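Local coordinates for protein lipase aflb (Neosartorya fumigata, PDB 6IDY) that probably hydrolyses the ester bonds of lipids, as a serine lipase of the alpha/beta-hydrolase fold, at residues T316-E319 with I320-P323; L365-P368 with L369-A372. All coordinates share one frame; numbering follows the deposited sequence.

Interaction 1. Residues T316-E319 with I320-P323; sequences TFDE and IVQP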
ATOM      1  N   THR A 316     -14.187  -7.182   1.233  1.00 20.46           N
ATOM      2  CA  THR A 316     -14.423  -8.460   1.922  1.00 20.49           C
ATOM      3  C   THR A 316     -13.419  -9.516   1.410  1.00 24.32           C
ATOM      4  O   THR A 316     -12.947 -10.350   2.185  1.00 23.15           O
ATOM      5  CB  THR A 316     -15.878  -8.923   1.652  1.00 28.14           C
ATOM      6  OG1 THR A 316     -16.766  -8.062   2.354  1.00 26.00           O
ATOM      7  CG2 THR A 316     -16.153 -10.383   2.084  1.00 28.87           C
ATOM      8  N   PHE A 317     -13.085  -9.451   0.108  1.00 21.12           N
ATOM      9  CA  PHE A 317     -12.218 -10.419  -0.568  1.00 20.41           C
ATOM     10  C   PHE A 317     -10.726 -10.147  -0.376  1.00 24.44           C
ATOM     11  O   PHE A 317      -9.895 -10.708  -1.094  1.00 23.82           O
ATOM     12  CB  PHE A 317     -12.615 -10.541  -2.046  1.00 21.84           C
ATOM     13  CG  PHE A 317     -14.049 -11.008  -2.175  1.00 23.16           C
ATOM     14  CD1 PHE A 317     -14.395 -12.330  -1.911  1.00 25.57           C
ATOM     15  CD2 PHE A 317     -15.061 -10.112  -2.499  1.00 24.57           C
ATOM     16  CE1 PHE A 317     -15.724 -12.748  -1.976  1.00 27.46           C
ATOM     17  CE2 PHE A 317     -16.391 -10.534  -2.586  1.00 27.70           C
ATOM     18  CZ  PHE A 317     -16.715 -11.846  -2.320  1.00 26.76           C
ATOM     19  N   ASP A 318     -10.382  -9.355   0.657  1.00 20.89           N
ATOM     20  CA  ASP A 318      -8.996  -9.075   1.033  1.00 19.55           C
ATOM     21  C   ASP A 318      -8.390 -10.392   1.570  1.00 22.67           C
ATOM     22  O   ASP A 318      -8.869 -10.924   2.567  1.00 21.47           O
ATOM     23  CB  ASP A 318      -8.961  -7.981   2.120  1.00 19.88           C
ATOM     24  CG  ASP A 318      -7.594  -7.380   2.353  1.00 20.80           C
ATOM     25  OD1 ASP A 318      -6.625  -8.154   2.525  1.00 20.01           O
ATOM     26  OD2 ASP A 318      -7.493  -6.144   2.389  1.00 22.55           O
ATOM     27  N   GLU A 319      -7.368 -10.923   0.882  1.00 19.37           N
ATOM     28  CA  GLU A 319      -6.708 -12.191   1.226  1.00 19.24           C
ATOM     29  C   GLU A 319      -5.565 -12.034   2.247  1.00 24.06           C
ATOM     30  O   GLU A 319      -4.963 -13.028   2.657  1.00 24.66           O
ATOM     31  CB  GLU A 319      -6.225 -12.898  -0.067  1.00 20.60           C
ATOM     32  CG  GLU A 319      -4.893 -12.407  -0.628  1.00 25.43           C
ATOM     33  CD  GLU A 319      -4.843 -11.085  -1.375  1.00 33.24           C
ATOM     34  OE1 GLU A 319      -5.834 -10.318  -1.357  1.00 21.01           O
ATOM     35  OE2 GLU A 319      -3.788 -10.815  -1.988  1.00 25.88           O
ATOM     36  N   ILE A 320      -5.259 -10.791   2.631  1.00 21.19           N
ATOM     37  CA  ILE A 320      -4.161 -10.453   3.544  1.00 20.78           C
ATOM     38  C   ILE A 320      -4.676 -10.041   4.913  1.00 21.96           C
ATOM     39  O   ILE A 320      -4.148 -10.481   5.934  1.00 20.71           O
ATOM     40  CB  ILE A 320      -3.289  -9.300   2.935  1.00 23.73           C
ATOM     41  CG1 ILE A 320      -2.799  -9.599   1.482  1.00 23.98           C
ATOM     42  CG2 ILE A 320      -2.132  -8.913   3.860  1.00 23.63           C
ATOM     43  CD1 ILE A 320      -1.906 -10.738   1.257  1.00 30.32           C
ATOM     44  N   VAL A 321      -5.660  -9.139   4.919  1.00 18.87           N
ATOM     45  CA  VAL A 321      -6.225  -8.538   6.122  1.00 18.25           C
ATOM     46  C   VAL A 321      -7.630  -9.033   6.364  1.00 22.97           C
ATOM     47  O   VAL A 321      -8.463  -8.998   5.462  1.00 22.71           O
ATOM     48  CB  VAL A 321      -6.170  -6.981   6.051  1.00 21.15           C
ATOM     49  CG1 VAL A 321      -6.693  -6.335   7.337  1.00 20.23           C
ATOM     50  CG2 VAL A 321      -4.759  -6.482   5.726  1.00 20.68           C
ATOM     51  N   GLN A 322      -7.889  -9.493   7.593  1.00 19.56           N
ATOM     52  CA  GLN A 322      -9.213  -9.896   8.033  1.00 19.61           C
ATOM     53  C   GLN A 322      -9.383  -9.562   9.514  1.00 23.96           C
ATOM     54  O   GLN A 322      -8.431  -9.707  10.280  1.00 24.02           O
ATOM     55  CB  GLN A 322      -9.531 -11.375   7.759  1.00 21.19           C
ATOM     56  CG  GLN A 322     -10.143 -11.694   6.373  1.00 38.40           C
ATOM     57  CD  GLN A 322     -11.141 -10.727   5.736  1.00 46.96           C
ATOM     58  OE1 GLN A 322     -12.213 -10.398   6.289  1.00 34.05           O
ATOM     59  NE2 GLN A 322     -10.819 -10.290   4.518  1.00 25.22           N
ATOM     60  N   PRO A 323     -10.579  -9.118   9.941  1.00 19.73           N
ATOM     61  CA  PRO A 323     -11.787  -8.873   9.135  1.00 19.19           C
ATOM     62  C   PRO A 323     -11.707  -7.574   8.317  1.00 21.51           C
ATOM     63  O   PRO A 323     -11.128  -6.578   8.771  1.00 19.14           O
ATOM     64  CB  PRO A 323     -12.899  -8.850  10.189  1.00 20.77           C
ATOM     65  CG  PRO A 323     -12.237  -8.267  11.388  1.00 25.30           C
ATOM     66  CD  PRO A 323     -10.815  -8.806  11.363  1.00 21.10           C
TER

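Interaction 2. Residues L365-P368 with L369-A372; sequences LYNP and LAWA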
ATOM      1  N   LEU A 365      -6.712  -1.215  -5.446  1.00 19.32           N
ATOM      2  CA  LEU A 365      -5.939  -0.201  -6.188  1.00 18.80           C
ATOM      3  C   LEU A 365      -6.482   0.038  -7.612  1.00 23.29           C
ATOM      4  O   LEU A 365      -6.276   1.117  -8.177  1.00 22.87           O
ATOM      5  CB  LEU A 365      -4.449  -0.568  -6.248  1.00 18.54           C
ATOM      6  CG  LEU A 365      -3.677  -0.558  -4.924  1.00 21.76           C
ATOM      7  CD1 LEU A 365      -2.369  -1.333  -5.058  1.00 21.26           C
ATOM      8  CD2 LEU A 365      -3.435   0.873  -4.431  1.00 21.20           C
ATOM      9  N   TYR A 366      -7.159  -0.966  -8.194  1.00 21.08           N
ATOM     10  CA  TYR A 366      -7.740  -0.828  -9.528  1.00 22.12           C
ATOM     11  C   TYR A 366      -9.277  -0.863  -9.488  1.00 26.08           C
ATOM     12  O   TYR A 366      -9.911  -1.039 -10.525  1.00 26.80           O
ATOM     13  CB  TYR A 366      -7.142  -1.831 -10.547  1.00 23.65           C
ATOM     14  CG  TYR A 366      -7.222  -3.302 -10.177  1.00 25.52           C
ATOM     15  CD1 TYR A 366      -8.443  -3.974 -10.162  1.00 27.19           C
ATOM     16  CD2 TYR A 366      -6.069  -4.043  -9.939  1.00 26.05           C
ATOM     17  CE1 TYR A 366      -8.518  -5.332  -9.855  1.00 26.58           C
ATOM     18  CE2 TYR A 366      -6.131  -5.404  -9.641  1.00 26.45           C
ATOM     19  CZ  TYR A 366      -7.357  -6.046  -9.609  1.00 31.06           C
ATOM     20  OH  TYR A 366      -7.424  -7.381  -9.292  1.00 26.57           O
ATOM     21  N   ASN A 367      -9.874  -0.687  -8.297  1.00 22.23           N
ATOM     22  CA  ASN A 367     -11.332  -0.699  -8.150  1.00 22.09           C
ATOM     23  C   ASN A 367     -11.963   0.642  -8.609  1.00 26.96           C
ATOM     24  O   ASN A 367     -11.485   1.702  -8.198  1.00 26.07           O
ATOM     25  CB  ASN A 367     -11.747  -1.060  -6.720  1.00 17.06           C
ATOM     26  CG  ASN A 367     -13.236  -1.127  -6.559  1.00 29.41           C
ATOM     27  OD1 ASN A 367     -13.895  -0.121  -6.301  1.00 23.97           O
ATOM     28  ND2 ASN A 367     -13.807  -2.302  -6.749  1.00 19.20           N
ATOM     29  N   PRO A 368     -13.033   0.618  -9.447  1.00 24.88           N
ATOM     30  CA  PRO A 368     -13.618   1.886  -9.933  1.00 24.75           C
ATOM     31  C   PRO A 368     -14.221   2.774  -8.853  1.00 27.34           C
ATOM     32  O   PRO A 368     -14.125   3.995  -8.968  1.00 27.33           O
ATOM     33  CB  PRO A 368     -14.654   1.439 -10.964  1.00 27.18           C
ATOM     34  CG  PRO A 368     -14.928   0.030 -10.650  1.00 31.05           C
ATOM     35  CD  PRO A 368     -13.706  -0.551 -10.054  1.00 26.21           C
ATOM     36  N   LEU A 369     -14.819   2.171  -7.807  1.00 23.09           N
ATOM     37  CA  LEU A 369     -15.384   2.914  -6.678  1.00 23.19           C
ATOM     38  C   LEU A 369     -14.253   3.563  -5.867  1.00 26.24           C
ATOM     39  O   LEU A 369     -14.380   4.731  -5.497  1.00 25.29           O
ATOM     40  CB  LEU A 369     -16.283   2.021  -5.796  1.00 23.16           C
ATOM     41  CG  LEU A 369     -16.888   2.662  -4.531  1.00 27.02           C
ATOM     42  CD1 LEU A 369     -17.955   3.716  -4.872  1.00 27.75           C
ATOM     43  CD2 LEU A 369     -17.427   1.604  -3.582  1.00 25.48           C
ATOM     44  N   ALA A 370     -13.128   2.832  -5.657  1.00 22.35           N
ATOM     45  CA  ALA A 370     -11.955   3.359  -4.946  1.00 21.39           C
ATOM     46  C   ALA A 370     -11.455   4.647  -5.622  1.00 23.87           C
ATOM     47  O   ALA A 370     -11.226   5.646  -4.940  1.00 23.52           O
ATOM     48  CB  ALA A 370     -10.846   2.320  -4.906  1.00 21.49           C
ATOM     49  N   TRP A 371     -11.353   4.629  -6.963  1.00 20.81           N
ATOM     50  CA  TRP A 371     -10.939   5.764  -7.798  1.00 21.21           C
ATOM     51  C   TRP A 371     -11.927   6.918  -7.750  1.00 25.68           C
ATOM     52  O   TRP A 371     -11.505   8.058  -7.564  1.00 25.79           O
ATOM     53  CB  TRP A 371     -10.725   5.309  -9.243  1.00 20.47           C
ATOM     54  CG  TRP A 371      -9.371   4.716  -9.448  1.00 21.40           C
ATOM     55  CD1 TRP A 371      -8.917   3.516  -8.974  1.00 23.75           C
ATOM     56  CD2 TRP A 371      -8.264   5.334 -10.113  1.00 21.68           C
ATOM     57  NE1 TRP A 371      -7.599   3.342  -9.322  1.00 23.32           N
ATOM     58  CE2 TRP A 371      -7.175   4.436 -10.037  1.00 25.06           C
ATOM     59  CE3 TRP A 371      -8.088   6.561 -10.785  1.00 23.56           C
ATOM     60  CZ2 TRP A 371      -5.921   4.734 -10.589  1.00 24.30           C
ATOM     61  CZ3 TRP A 371      -6.850   6.845 -11.349  1.00 24.90           C
ATOM     62  CH2 TRP A 371      -5.781   5.946 -11.236  1.00 25.08           C
ATOM     63  N   ALA A 372     -13.238   6.622  -7.889  1.00 21.98           N
ATOM     64  CA  ALA A 372     -14.297   7.629  -7.843  1.00 22.66           C
ATOM     65  C   ALA A 372     -14.327   8.316  -6.470  1.00 27.53           C
ATOM     66  O   ALA A 372     -14.525   9.527  -6.399  1.00 27.76           O
ATOM     67  CB  ALA A 372     -15.642   6.994  -8.159  1.00 23.57           C
TER

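Interaction 1. Residues T316-E319 with I320-P323
The carboxylate of D318 reaches the backbone of I320 and V321, where its OD1 takes both of their N-H groups. The bond from V321 N is short, 2.8 Å to D318 OD1, and nearly straight at 173°, although this donor comes from above the carboxylate plane. I320 N, 3.0 Å from D318 OD1, meets the oxygen almost along its C-O direction. Acceptance from the residue two positions on defines an Asx turn, which here also engages the third position. With chi1 at -166°, CG stands anti to the backbone N of D318, which directs the carboxylate toward these donors.

A second set of bonds ties the end of the turn back to its start. Q322 bends at chi2 and brings NE2 back to D318 O at 2.8 Å, on a carbonyl lone pair and in the plane of its own amide; a weak bond of 3.2 Å joins Q322 NE2 to T316 O as well. Beside these polar links E319 and I320 run side by side, E319 CG lying 3.9 Å from I320 CD1. The helix 81-90 meets them through M84 and F81. E319 OE1 accepts from H361 N.

D318 OD2 bonds to H361 ND1, and the loop directly follows strand 310-314, a combination consistent with the Asp-His pair of a lipase catalytic triad. The chemistry thus divides the carboxylate: two backbone N-H groups hold OD1, which should limit rotation of the group and leave OD2 facing the imidazole.

Interaction 2. Residues L365-P368 with L369-A372
N367 is the N-cap of helix 368-379, and its side-chain OD1 stands in for the carbonyl that would precede the first turn. A chi1 of -178° sends CG anti to its own backbone N and lets the amide oxygen reach forward. There OD1 receives A370 N at 3.1 Å, in the carbonyl plane and on a lone pair; L369 N, at 2.9 Å from N367 OD1, adds a weak, bent bond. The other end of the amide is held too, because ND2 donates to A355 O, so the flat group is fixed at both its polar atoms.

P368 follows as the first helical residue, where its lack of an N-H costs no helical bond. Its O accepts from A372 N at 3.0 Å, while N367 O takes W371 N at 3.2 Å, starting the regular helical ladder. A370 packs its CB against N367 CB at 3.9 Å, and L369 turns away toward L346, I349, L391 and V394.

W371 swings back along the incoming chain instead. Its chi1 of -83° keeps CG beside the backbone N, and chi2 of 71° turns the ring so that its pyrrole edge meets the carbonyls of L365 and N367. F181 stacks on this indole. W371 CD1 comes within 3.2 Å of N367 O, and W371 NE1 donates to L365 O at 2.8 Å, the oxygen lying nearly in the indole plane.

Interaction 1 precedes interaction 2 along the chain; their centres are 17 Å apart and their nearest atoms about 9 Å, so they do not touch. The connection runs through the intervening polypeptide: H361, bonded by both D318 and E319, lies just four residues before L365, where the second contact begins. The loop bearing the probable catalytic histidine therefore leads directly into the capped start of helix 368-379. The far end of that helix supplies A377 to the calcium site, which H380 and G382, just beyond the helix, and D255 of strand 253-259 complete. The side chain of A372 is still about 14 Å from the metal, and interaction 2 itself is helix capping and packing that takes no part in binding it.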